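Putative permease protein, ABC transporter (Porphyromonas gingivalis, PDB 3IS6) probably takes part in transport across the cell membrane as an ABC permease, this chain being the part with a MacB-like periplasmic core domain. Local coordinates at residues E5-P9 with P225-L229; E77-A83 with Q156-P162; L88-G92 with A182-L186; N107-L111 with R138-I142. The contacts are given in a common frame with arbitrary orientation. Numbering follows the deposited sequence.

Contact 1 of 4, residues E5-P9 with P225-L229; sequences ERDFP and PFNRL
A cation-pi contact and a forked arginine-to-carbonyl hydrogen bond join two loops near the protein surface. Residues 6-9 run in an extended, polyproline-II-like conformation, with phi from -63° to -75° and psi from 135° to 159°. The backbones stay well apart. The nearest CA atoms, those of Phe8 and Arg228, are 9.5 Å from each other, so side chains bridge the gap. Arg228 has helix-like backbone angles (-72°/-16°). Its chi1 is 90°, and chi2 and chi3 are t, which carries the guanidinium across to the other loop. There NH1 and NH2 of Arg228 both donate to Arg6 O, at 2.8 and 3.0 Å. The same guanidinium lies over one face of the Phe8 ring. Arg228 CZ is 4.9 Å from the Phe8 ring centroid and 16° off the ring normal. Arg228 CD packs 3.6 Å from Phe8 CE2. Phe8 takes chi1 m and Phe226 chi1 t, and their CE2 atoms meet at 4.3 Å. Asn227 forms an Asx turn: its OD1 accepts from Leu229 N at 3.0 Å. The contact joins the loop before strand 14-23 to the loop after strand 218-225. Phe8 also meets Phe91 edge-to-face, as Phe226 does Tyr183. This links the loops to the end of helix 86-90 and to strand 181-186.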
loop_
_atom_site.group_PDB
_atom_site.type_symbol
_atom_site.label_atom_id
_atom_site.label_comp_id
_atom_site.label_asym_id
_atom_site.label_seq_id
_atom_site.Cartn_x
_atom_site.Cartn_y
_atom_site.Cartn_z
ATOM N N GLU A 5 0.865 -35.073 4.693
ATOM C CA GLU A 5 0.597 -33.814 3.990
ATOM C C GLU A 5 0.701 -33.871 2.469
ATOM O O GLU A 5 1.551 -34.505 1.905
ATOM C CB GLU A 5 1.415 -32.675 4.562
ATOM C CG GLU A 5 1.182 -32.550 6.019
ATOM C CD GLU A 5 0.488 -31.306 6.394
ATOM O OE1 GLU A 5 -0.644 -31.339 6.851
ATOM O OE2 GLU A 5 1.106 -30.289 6.249
ATOM N N ARG A 6 -0.219 -33.188 1.832
ATOM C CA ARG A 6 -0.295 -33.182 0.416
ATOM C C ARG A 6 0.854 -32.495 -0.263
ATOM O O ARG A 6 1.375 -31.535 0.217
ATOM C CB ARG A 6 -1.619 -32.541 -0.013
ATOM C CG ARG A 6 -2.069 -31.322 0.740
ATOM C CD ARG A 6 -3.333 -30.705 0.106
ATOM N NE ARG A 6 -3.125 -29.356 -0.408
ATOM C CZ ARG A 6 -3.168 -28.275 0.349
ATOM N NH1 ARG A 6 -3.415 -28.411 1.653
ATOM N NH2 ARG A 6 -2.960 -27.077 -0.189
ATOM N N ASP A 7 1.224 -33.021 -1.405
ATOM C CA ASP A 7 1.992 -32.310 -2.370
ATOM C C ASP A 7 1.088 -31.316 -3.074
ATOM O O ASP A 7 -0.052 -31.576 -3.272
ATOM C CB ASP A 7 2.527 -33.237 -3.415
ATOM C CG ASP A 7 3.399 -34.305 -2.857
ATOM O OD1 ASP A 7 4.199 -34.053 -1.972
ATOM O OD2 ASP A 7 3.276 -35.414 -3.357
ATOM N N PHE A 8 1.657 -30.204 -3.483
ATOM C CA PHE A 8 0.977 -29.252 -4.311
ATOM C C PHE A 8 0.771 -29.875 -5.703
ATOM O O PHE A 8 1.465 -30.778 -6.068
ATOM C CB PHE A 8 1.809 -28.003 -4.423
ATOM C CG PHE A 8 1.925 -27.221 -3.153
ATOM C CD1 PHE A 8 0.839 -26.998 -2.349
ATOM C CD2 PHE A 8 3.122 -26.681 -2.780
ATOM C CE1 PHE A 8 0.950 -26.271 -1.211
ATOM C CE2 PHE A 8 3.233 -25.964 -1.649
ATOM C CZ PHE A 8 2.151 -25.762 -0.861
ATOM N N PRO A 9 -0.178 -29.379 -6.473
ATOM C CA PRO A 9 -0.396 -29.916 -7.809
ATOM C C PRO A 9 0.809 -29.705 -8.710
ATOM O O PRO A 9 1.372 -28.665 -8.710
ATOM C CB PRO A 9 -1.559 -29.078 -8.305
ATOM C CG PRO A 9 -2.231 -28.673 -7.137
ATOM C CD PRO A 9 -1.248 -28.462 -6.101
ATOM N N PRO A 225 13.761 -24.476 -9.426
ATOM C CA PRO A 225 12.709 -25.356 -8.958
ATOM C C PRO A 225 12.331 -25.040 -7.532
ATOM O O PRO A 225 13.169 -24.693 -6.773
ATOM C CB PRO A 225 13.379 -26.716 -9.006
ATOM C CG PRO A 225 14.372 -26.590 -9.976
ATOM C CD PRO A 225 14.933 -25.254 -9.805
ATOM N N PHE A 226 11.065 -25.141 -7.197
ATOM C CA PHE A 226 10.615 -24.714 -5.898
ATOM C C PHE A 226 10.631 -25.855 -4.930
ATOM O O PHE A 226 9.957 -26.800 -5.125
ATOM C CB PHE A 226 9.206 -24.138 -6.016
ATOM C CG PHE A 226 8.557 -23.805 -4.716
ATOM C CD1 PHE A 226 9.148 -22.967 -3.824
ATOM C CD2 PHE A 226 7.330 -24.318 -4.404
ATOM C CE1 PHE A 226 8.533 -22.682 -2.635
ATOM C CE2 PHE A 226 6.730 -24.031 -3.244
ATOM C CZ PHE A 226 7.321 -23.217 -2.358
ATOM N N ASN A 227 11.415 -25.724 -3.879
ATOM C CA ASN A 227 11.395 -26.640 -2.761
ATOM C C ASN A 227 10.777 -25.953 -1.552
ATOM O O ASN A 227 11.326 -25.078 -1.014
ATOM C CB ASN A 227 12.812 -27.094 -2.434
ATOM C CG ASN A 227 12.871 -28.094 -1.316
ATOM O OD1 ASN A 227 11.978 -28.205 -0.526
ATOM N ND2 ASN A 227 13.946 -28.827 -1.257
ATOM N N ARG A 228 9.610 -26.413 -1.174
ATOM C CA ARG A 228 8.804 -25.808 -0.143
ATOM C C ARG A 228 9.297 -25.979 1.278
ATOM O O ARG A 228 8.837 -25.333 2.149
ATOM C CB ARG A 228 7.354 -26.264 -0.255
ATOM C CG ARG A 228 7.013 -27.482 0.499
ATOM C CD ARG A 228 5.609 -27.939 0.270
ATOM N NE ARG A 228 5.210 -29.043 1.112
ATOM C CZ ARG A 228 4.145 -29.801 0.920
ATOM N NH1 ARG A 228 3.341 -29.591 -0.087
ATOM N NH2 ARG A 228 3.874 -30.765 1.756
ATOM N N LEU A 229 10.196 -26.904 1.507
ATOM C CA LEU A 229 10.442 -27.338 2.857
ATOM C C LEU A 229 10.972 -26.222 3.711
ATOM O O LEU A 229 11.922 -25.604 3.389
ATOM C CB LEU A 229 11.431 -28.491 2.838
ATOM C CG LEU A 229 11.878 -29.043 4.170
ATOM C CD1 LEU A 229 10.792 -29.663 4.901
ATOM C CD2 LEU A 229 13.005 -29.974 3.990
#

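Contact 2 of 4, residues E77-A83 with Q156-P162; sequences ETKTLLA and QADMLLP
Leucine side chains form the apolar centre of this parallel pair in the mixed sheet of the MacB-like periplasmic core domain. Leu81 and Leu160 share one face of the sheet, their CD2 atoms 4.0 Å apart. Leu81 CB packs 3.7 Å from Ala157 CB. Leu82 and Leu161 share the opposite face with Thr80 and Met159, a selenomethionine; Leu82 CD1 is 4.1 Å from Leu161 CB. Leu81 is tp, Leu160 mt. The register pairs Thr80 with Met159, Leu81 with Leu160, Leu82 with Leu161 and Ala83 with Pro162, at CA-CA distances of 4.8-5.2 Å. The strand axes approach to 4.5 Å and cross at -35°. Backbone hydrogen bonds run Met159 N to Lys79 O (3.1 Å), Leu81 N to Met159 O (3.0 Å), Leu161 N to Leu81 O (3.1 Å) and Ala83 N to Leu161 O (2.9 Å). At the polar edge Asp158 leaves beta geometry (-74°/-38°). Its OD2 accepts from Lys79 N at 2.9 Å. Lys79 NZ reaches Gln156 OE1 at 3.1 Å, while Gln156 NE2 is held by Ser153 O. A bound Tris molecule, probably from crystallisation, lies near the Lys79 side chain. Strand 74-83 lies between strands 54-70 and 159-162, and 159-162 leads to 109-113.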
loop_
_atom_site.group_PDB
_atom_site.type_symbol
_atom_site.label_atom_id
_atom_site.label_comp_id
_atom_site.label_asym_id
_atom_site.label_seq_id
_atom_site.Cartn_x
_atom_site.Cartn_y
_atom_site.Cartn_z
ATOM N N GLU A 77 -4.331 -13.041 16.724
ATOM C CA GLU A 77 -3.111 -12.827 16.000
ATOM C C GLU A 77 -3.216 -13.621 14.715
ATOM O O GLU A 77 -3.500 -14.777 14.735
ATOM C CB GLU A 77 -1.929 -13.273 16.845
ATOM C CG GLU A 77 -0.587 -13.198 16.169
ATOM C CD GLU A 77 0.514 -13.901 16.945
ATOM O OE1 GLU A 77 0.748 -15.096 16.723
ATOM O OE2 GLU A 77 1.141 -13.248 17.784
ATOM N N THR A 78 -3.025 -12.964 13.597
ATOM C CA THR A 78 -3.170 -13.618 12.334
ATOM C C THR A 78 -2.010 -13.329 11.399
ATOM O O THR A 78 -1.551 -12.230 11.331
ATOM C CB THR A 78 -4.500 -13.228 11.659
ATOM O OG1 THR A 78 -4.293 -12.109 10.833
ATOM C CG2 THR A 78 -5.522 -12.842 12.659
ATOM N N LYS A 79 -1.574 -14.328 10.669
ATOM C CA LYS A 79 -0.541 -14.156 9.676
ATOM C C LYS A 79 -1.159 -14.007 8.313
ATOM O O LYS A 79 -1.803 -14.891 7.828
ATOM C CB LYS A 79 0.398 -15.344 9.666
ATOM C CG LYS A 79 1.603 -15.118 8.844
ATOM C CD LYS A 79 2.285 -16.375 8.498
ATOM C CE LYS A 79 3.729 -16.229 8.434
ATOM N NZ LYS A 79 4.332 -17.080 9.437
ATOM N N THR A 80 -0.926 -12.872 7.708
ATOM C CA THR A 80 -1.622 -12.459 6.528
ATOM C C THR A 80 -0.761 -12.440 5.269
ATOM O O THR A 80 0.277 -11.859 5.232
ATOM C CB THR A 80 -2.218 -11.071 6.747
ATOM O OG1 THR A 80 -3.151 -11.113 7.805
ATOM C CG2 THR A 80 -2.878 -10.603 5.555
ATOM N N LEU A 81 -1.248 -13.081 4.245
ATOM C CA LEU A 81 -0.593 -13.165 2.989
ATOM C C LEU A 81 -1.485 -12.605 1.877
ATOM O O LEU A 81 -2.635 -12.896 1.811
ATOM C CB LEU A 81 -0.231 -14.604 2.697
ATOM C CG LEU A 81 0.490 -14.975 1.412
ATOM C CD1 LEU A 81 1.880 -14.494 1.430
ATOM C CD2 LEU A 81 0.477 -16.419 1.223
ATOM N N LEU A 82 -0.906 -11.825 1.000
ATOM C CA LEU A 82 -1.623 -11.254 -0.098
ATOM C C LEU A 82 -1.411 -12.086 -1.358
ATOM O O LEU A 82 -0.312 -12.360 -1.716
ATOM C CB LEU A 82 -1.157 -9.837 -0.314
ATOM C CG LEU A 82 -1.797 -8.719 0.501
ATOM C CD1 LEU A 82 -1.749 -9.001 1.898
ATOM C CD2 LEU A 82 -1.165 -7.421 0.223
ATOM N N ALA A 83 -2.495 -12.500 -1.979
ATOM C CA ALA A 83 -2.473 -13.438 -3.078
ATOM C C ALA A 83 -3.509 -13.194 -4.176
ATOM O O ALA A 83 -4.416 -12.454 -4.008
ATOM C CB ALA A 83 -2.599 -14.793 -2.580
ATOM N N GLN A 156 3.024 -19.974 4.243
ATOM C CA GLN A 156 2.275 -19.905 5.472
ATOM C C GLN A 156 1.318 -18.719 5.527
ATOM O O GLN A 156 1.708 -17.622 5.298
ATOM C CB GLN A 156 3.229 -19.823 6.634
ATOM C CG GLN A 156 4.339 -20.796 6.547
ATOM C CD GLN A 156 5.373 -20.602 7.617
ATOM O OE1 GLN A 156 5.158 -19.902 8.572
ATOM N NE2 GLN A 156 6.510 -21.229 7.447
ATOM N N ALA A 157 0.052 -18.980 5.804
ATOM C CA ALA A 157 -0.956 -17.951 5.970
ATOM C C ALA A 157 -2.145 -18.425 6.807
ATOM O O ALA A 157 -2.679 -19.448 6.548
ATOM C CB ALA A 157 -1.416 -17.504 4.653
ATOM N N ASP A 158 -2.496 -17.692 7.836
ATOM C CA ASP A 158 -3.796 -17.708 8.470
ATOM C C ASP A 158 -4.929 -17.028 7.696
ATOM O O ASP A 158 -6.036 -17.444 7.750
ATOM C CB ASP A 158 -3.712 -17.170 9.886
ATOM C CG ASP A 158 -2.598 -17.816 10.687
ATOM O OD1 ASP A 158 -2.353 -19.005 10.500
ATOM O OD2 ASP A 158 -1.939 -17.125 11.476
HETATM N N MSE A 159 -4.619 -15.927 7.047
HETATM C CA MSE A 159 -5.578 -15.136 6.309
HETATM C C MSE A 159 -5.031 -14.763 4.949
HETATM O O MSE A 159 -3.908 -14.412 4.832
HETATM C CB MSE A 159 -5.926 -13.875 7.106
HETATM C CG MSE A 159 -6.761 -12.808 6.405
HETATM SE SE MSE A 159 -7.513 -11.433 7.620
HETATM C CE MSE A 159 -6.000 -10.390 7.789
ATOM N N LEU A 160 -5.869 -14.799 3.943
ATOM C CA LEU A 160 -5.493 -14.408 2.617
ATOM C C LEU A 160 -6.299 -13.199 2.169
ATOM O O LEU A 160 -7.475 -13.179 2.315
ATOM C CB LEU A 160 -5.705 -15.545 1.639
ATOM C CG LEU A 160 -4.886 -16.822 1.747
ATOM C CD1 LEU A 160 -5.420 -17.931 0.923
ATOM C CD2 LEU A 160 -3.475 -16.557 1.440
ATOM N N LEU A 161 -5.626 -12.212 1.611
ATOM C CA LEU A 161 -6.236 -11.011 1.103
ATOM C C LEU A 161 -5.825 -10.820 -0.333
ATOM O O LEU A 161 -4.814 -11.269 -0.717
ATOM C CB LEU A 161 -5.780 -9.816 1.896
ATOM C CG LEU A 161 -6.357 -9.588 3.270
ATOM C CD1 LEU A 161 -5.624 -8.540 3.988
ATOM C CD2 LEU A 161 -7.773 -9.243 3.190
ATOM N N PRO A 162 -6.609 -10.135 -1.129
ATOM C CA PRO A 162 -6.221 -9.952 -2.509
ATOM C C PRO A 162 -4.986 -9.091 -2.666
ATOM O O PRO A 162 -4.797 -8.133 -1.980
ATOM C CB PRO A 162 -7.435 -9.283 -3.125
ATOM C CG PRO A 162 -8.460 -9.478 -2.237
ATOM C CD PRO A 162 -7.907 -9.535 -0.889
#

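Contact 3 of 4, residues L88-G92 with A182-L186; sequences LDMFG and AYVRL
Met90, a selenomethionine, folds its side chain (chi1 179°, chi2 73°, chi3 77°) against strand 182-186. Its CE lies 3.5 Å from Tyr183 O and 4.2 Å from Tyr183 CB, and its SE is 4.0 Å from Arg185 CB. Phe91 and Tyr183 both have chi1 m. They make a T-shaped stack: the edge of Phe91 meets the face of Tyr183, with centroids 5.0 Å apart and planes at 86°. Phe91 CZ is 3.8 Å from Tyr183 CG. Arg185 (chi1 t, chi3 m) reaches the helix end through a water, which donates to Met90 O at 2.9 Å and accepts from Arg185 NH2 at 2.8 Å. Arg185 NH1 forms a salt bridge to Glu55. The helix ends in a Schellman motif with Gly92, at positive phi (54°), as C-prime residue. The nearest CA atoms are Met90 and Arg185, 7.8 Å apart. Helix 86-90 thus packs by its end on strand 181-186, which lies in the sheet between strands 14-23 and 54-70.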
loop_
_atom_site.group_PDB
_atom_site.type_symbol
_atom_site.label_atom_id
_atom_site.label_comp_id
_atom_site.label_asym_id
_atom_site.label_seq_id
_atom_site.Cartn_x
_atom_site.Cartn_y
_atom_site.Cartn_z
ATOM N N LEU A 88 -4.987 -20.231 -5.468
ATOM C CA LEU A 88 -5.784 -21.376 -5.161
ATOM C C LEU A 88 -5.545 -22.510 -6.135
ATOM O O LEU A 88 -5.537 -23.622 -5.749
ATOM C CB LEU A 88 -7.256 -20.993 -5.157
ATOM C CG LEU A 88 -7.931 -20.382 -3.941
ATOM C CD1 LEU A 88 -7.119 -19.531 -3.146
ATOM C CD2 LEU A 88 -9.203 -19.705 -4.291
ATOM N N ASP A 89 -5.434 -22.197 -7.400
ATOM C CA ASP A 89 -5.079 -23.166 -8.404
ATOM C C ASP A 89 -3.647 -23.702 -8.334
ATOM O O ASP A 89 -3.421 -24.868 -8.313
ATOM C CB ASP A 89 -5.397 -22.595 -9.767
ATOM C CG ASP A 89 -6.908 -22.413 -9.983
ATOM O OD1 ASP A 89 -7.685 -23.181 -9.427
ATOM O OD2 ASP A 89 -7.306 -21.496 -10.698
HETATM N N MSE A 90 -2.703 -22.809 -8.200
HETATM C CA MSE A 90 -1.310 -23.146 -8.128
HETATM C C MSE A 90 -1.016 -24.067 -6.947
HETATM O O MSE A 90 -0.191 -24.893 -7.045
HETATM C CB MSE A 90 -0.494 -21.880 -8.001
HETATM C CG MSE A 90 0.980 -22.061 -7.891
HETATM SE SE MSE A 90 1.872 -22.596 -9.535
HETATM C CE MSE A 90 1.926 -21.003 -10.476
ATOM N N PHE A 91 -1.685 -23.883 -5.835
ATOM C CA PHE A 91 -1.414 -24.668 -4.664
ATOM C C PHE A 91 -2.495 -25.674 -4.258
ATOM O O PHE A 91 -2.448 -26.237 -3.199
ATOM C CB PHE A 91 -0.975 -23.752 -3.546
ATOM C CG PHE A 91 0.245 -22.961 -3.890
ATOM C CD1 PHE A 91 1.440 -23.583 -4.134
ATOM C CD2 PHE A 91 0.199 -21.624 -4.017
ATOM C CE1 PHE A 91 2.531 -22.875 -4.479
ATOM C CE2 PHE A 91 1.300 -20.932 -4.362
ATOM C CZ PHE A 91 2.463 -21.556 -4.593
ATOM N N GLY A 92 -3.459 -25.879 -5.127
ATOM C CA GLY A 92 -4.514 -26.809 -4.854
ATOM C C GLY A 92 -5.234 -26.554 -3.550
ATOM O O GLY A 92 -5.434 -27.449 -2.795
ATOM N N ALA A 182 7.358 -14.918 -6.857
ATOM C CA ALA A 182 6.714 -15.261 -8.089
ATOM C C ALA A 182 6.875 -16.732 -8.355
ATOM O O ALA A 182 7.952 -17.208 -8.469
ATOM C CB ALA A 182 7.302 -14.495 -9.175
ATOM N N TYR A 183 5.762 -17.415 -8.455
ATOM C CA TYR A 183 5.716 -18.818 -8.692
ATOM C C TYR A 183 5.305 -19.065 -10.124
ATOM O O TYR A 183 4.387 -18.481 -10.605
ATOM C CB TYR A 183 4.727 -19.483 -7.779
ATOM C CG TYR A 183 4.973 -19.330 -6.291
ATOM C CD1 TYR A 183 5.825 -20.160 -5.620
ATOM C CD2 TYR A 183 4.345 -18.346 -5.563
ATOM C CE1 TYR A 183 6.023 -20.033 -4.303
ATOM C CE2 TYR A 183 4.558 -18.209 -4.236
ATOM C CZ TYR A 183 5.389 -19.057 -3.606
ATOM O OH TYR A 183 5.586 -18.921 -2.283
ATOM N N VAL A 184 6.023 -19.941 -10.779
ATOM C CA VAL A 184 5.795 -20.259 -12.157
ATOM C C VAL A 184 5.662 -21.753 -12.375
ATOM O O VAL A 184 6.538 -22.484 -12.024
ATOM C CB VAL A 184 6.976 -19.790 -12.962
ATOM C CG1 VAL A 184 6.786 -20.025 -14.373
ATOM C CG2 VAL A 184 7.257 -18.396 -12.724
ATOM N N ARG A 185 4.588 -22.200 -12.989
ATOM C CA ARG A 185 4.473 -23.581 -13.365
ATOM C C ARG A 185 4.707 -23.770 -14.849
ATOM O O ARG A 185 3.999 -23.248 -15.645
ATOM C CB ARG A 185 3.114 -24.128 -12.999
ATOM C CG ARG A 185 2.949 -25.582 -13.227
ATOM C CD ARG A 185 1.560 -25.931 -13.582
ATOM N NE ARG A 185 0.678 -25.793 -12.464
ATOM C CZ ARG A 185 -0.604 -25.537 -12.571
ATOM N NH1 ARG A 185 -1.159 -25.444 -13.757
ATOM N NH2 ARG A 185 -1.326 -25.402 -11.497
ATOM N N LEU A 186 5.729 -24.530 -15.178
ATOM C CA LEU A 186 6.068 -24.863 -16.539
ATOM C C LEU A 186 5.295 -26.042 -17.121
ATOM O O LEU A 186 4.915 -26.932 -16.426
ATOM C CB LEU A 186 7.556 -25.137 -16.640
ATOM C CG LEU A 186 8.466 -24.123 -16.018
ATOM C CD1 LEU A 186 9.827 -24.594 -15.942
ATOM C CD2 LEU A 186 8.397 -22.876 -16.749
HETATM O O HOH W 1 0.587 -26.118 -9.571
#

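Contact 4 of 4, residues N107-L111 with R138-I142; sequences NMTCL and RAITI
Met108, a selenomethionine, lays its CE over one face of the Arg138 guanidinium. The same CE is 3.6 Å from Arg138 CG and 3.4 Å from Ala139 O. All three chi angles of Met108 are m (-58°, -66°, -71°), which curls the side chain over the incoming loop. Just beyond begins a parallel strand pair of the mixed sheet in the MacB-like periplasmic core domain. Thr109 pairs with Thr141 and Cys110 with Ile142, at CA-CA distances of 4.7 and 5.0 Å. The axes of strands 109-111 and 140-142 approach to 4.6 Å and cross at -43°. Thr141 makes both backbone hydrogen bonds: its N donates to Met108 O at 3.0 Å, and its O accepts from Cys110 N at 3.0 Å. Thr109 CA also lies 3.2 Å from Thr141 O in a CA-H...O contact. The two threonines share one face of the sheet. The polar end of Thr109 turns back on its own chain, OG1 hydrogen-bonded to Asp106 O. Strand 109-113 lies between 140-146 and 159-162, and strand 128-131 flanks 140-146 on its other edge. At the loop end, Arg138 NH1 is hydrogen-bonded to Leu240 O and Gln243 O of the second subunit, so this corner of the sheet meets that neighbouring chain. On the buried face Cys110 CB packs 3.9 Å from Ile140 CG2, and Cys110 SG lies 3.9 Å from Ile142 CG1.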
loop_
_atom_site.group_PDB
_atom_site.type_symbol
_atom_site.label_atom_id
_atom_site.label_comp_id
_atom_site.label_asym_id
_atom_site.label_seq_id
_atom_site.Cartn_x
_atom_site.Cartn_y
_atom_site.Cartn_z
ATOM N N ASN A 107 -11.791 -6.629 -2.801
ATOM C CA ASN A 107 -10.835 -6.099 -1.867
ATOM C C ASN A 107 -11.341 -6.057 -0.443
ATOM O O ASN A 107 -10.574 -6.034 0.460
ATOM C CB ASN A 107 -10.331 -4.732 -2.300
ATOM C CG ASN A 107 -9.371 -4.798 -3.472
ATOM O OD1 ASN A 107 -8.434 -5.557 -3.477
ATOM N ND2 ASN A 107 -9.607 -3.989 -4.458
HETATM N N MSE A 108 -12.636 -6.088 -0.241
HETATM C CA MSE A 108 -13.180 -5.988 1.101
HETATM C C MSE A 108 -13.474 -7.341 1.747
HETATM O O MSE A 108 -14.185 -7.421 2.705
HETATM C CB MSE A 108 -14.397 -5.072 1.169
HETATM C CG MSE A 108 -14.165 -3.664 0.710
HETATM SE SE MSE A 108 -12.986 -2.695 1.788
HETATM C CE MSE A 108 -14.077 -2.482 3.288
ATOM N N THR A 109 -12.914 -8.393 1.188
ATOM C CA THR A 109 -13.161 -9.718 1.673
ATOM C C THR A 109 -11.876 -10.518 1.829
ATOM O O THR A 109 -10.928 -10.258 1.177
ATOM C CB THR A 109 -14.041 -10.489 0.735
ATOM O OG1 THR A 109 -13.294 -10.773 -0.434
ATOM C CG2 THR A 109 -15.248 -9.714 0.372
ATOM N N CYS A 110 -11.898 -11.491 2.713
ATOM C CA CYS A 110 -10.764 -12.345 2.996
ATOM C C CYS A 110 -11.111 -13.811 3.091
ATOM O O CYS A 110 -12.234 -14.165 3.230
ATOM C CB CYS A 110 -10.101 -11.928 4.288
ATOM S SG CYS A 110 -10.954 -12.318 5.723
ATOM N N LEU A 111 -10.100 -14.647 3.021
ATOM C CA LEU A 111 -10.227 -16.042 3.309
ATOM C C LEU A 111 -9.452 -16.303 4.572
ATOM O O LEU A 111 -8.454 -15.692 4.803
ATOM C CB LEU A 111 -9.672 -16.894 2.207
ATOM C CG LEU A 111 -10.181 -16.657 0.811
ATOM C CD1 LEU A 111 -9.376 -17.417 -0.156
ATOM C CD2 LEU A 111 -11.585 -17.097 0.754
ATOM N N ARG A 138 -15.230 0.522 9.208
ATOM C CA ARG A 138 -14.911 -0.254 8.031
ATOM C C ARG A 138 -14.336 -1.598 8.449
ATOM O O ARG A 138 -13.558 -1.686 9.348
ATOM C CB ARG A 138 -13.909 0.479 7.153
ATOM C CG ARG A 138 -13.321 -0.345 6.076
ATOM C CD ARG A 138 -12.497 0.471 5.130
ATOM N NE ARG A 138 -13.365 1.227 4.272
ATOM C CZ ARG A 138 -13.130 1.538 3.018
ATOM N NH1 ARG A 138 -12.032 1.169 2.415
ATOM N NH2 ARG A 138 -14.026 2.217 2.370
ATOM N N ALA A 139 -14.752 -2.638 7.772
ATOM C CA ALA A 139 -14.334 -3.973 8.116
ATOM C C ALA A 139 -14.155 -4.884 6.922
ATOM O O ALA A 139 -14.675 -4.645 5.884
ATOM C CB ALA A 139 -15.293 -4.567 9.072
ATOM N N ILE A 140 -13.424 -5.949 7.120
ATOM C CA ILE A 140 -13.239 -6.963 6.130
ATOM C C ILE A 140 -14.199 -8.099 6.425
ATOM O O ILE A 140 -14.315 -8.508 7.536
ATOM C CB ILE A 140 -11.831 -7.499 6.178
ATOM C CG1 ILE A 140 -10.828 -6.372 6.045
ATOM C CG2 ILE A 140 -11.615 -8.440 5.100
ATOM C CD1 ILE A 140 -9.489 -6.695 6.629
ATOM N N THR A 141 -14.865 -8.589 5.400
ATOM C CA THR A 141 -15.808 -9.668 5.506
ATOM C C THR A 141 -15.178 -10.995 5.193
ATOM O O THR A 141 -14.481 -11.113 4.242
ATOM C CB THR A 141 -16.911 -9.486 4.493
ATOM O OG1 THR A 141 -17.625 -8.301 4.780
ATOM C CG2 THR A 141 -17.829 -10.599 4.540
ATOM N N ILE A 142 -15.468 -12.016 5.959
ATOM C CA ILE A 142 -14.911 -13.316 5.672
ATOM C C ILE A 142 -15.716 -14.033 4.589
ATOM O O ILE A 142 -16.810 -14.442 4.797
ATOM C CB ILE A 142 -14.865 -14.165 6.930
ATOM C CG1 ILE A 142 -13.971 -13.516 7.964
ATOM C CG2 ILE A 142 -14.409 -15.525 6.633
ATOM C CD1 ILE A 142 -13.965 -14.192 9.198
#

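From the N terminus, residues 5-9 open the longest loop, which contact 1 closes at 225-229. The other three contacts are nested inside it. Residues 77-83 and then 88-92 begin contacts 2 and 3. These cross, since 156-162 returns to the first and 182-186 to the second. Contact 4 (107-111 with 138-142) is the shortest closure and is nested inside both. Contacts 2 and 4 touch, as strands 159-162 and 109-113 are neighbours in the sheet. Contacts 1 and 3 touch where the N-terminal loop meets the end of helix 86-90. Together they tie the N-terminal loop to the loop after strand 218-225, and helix 86-90 to the sheet.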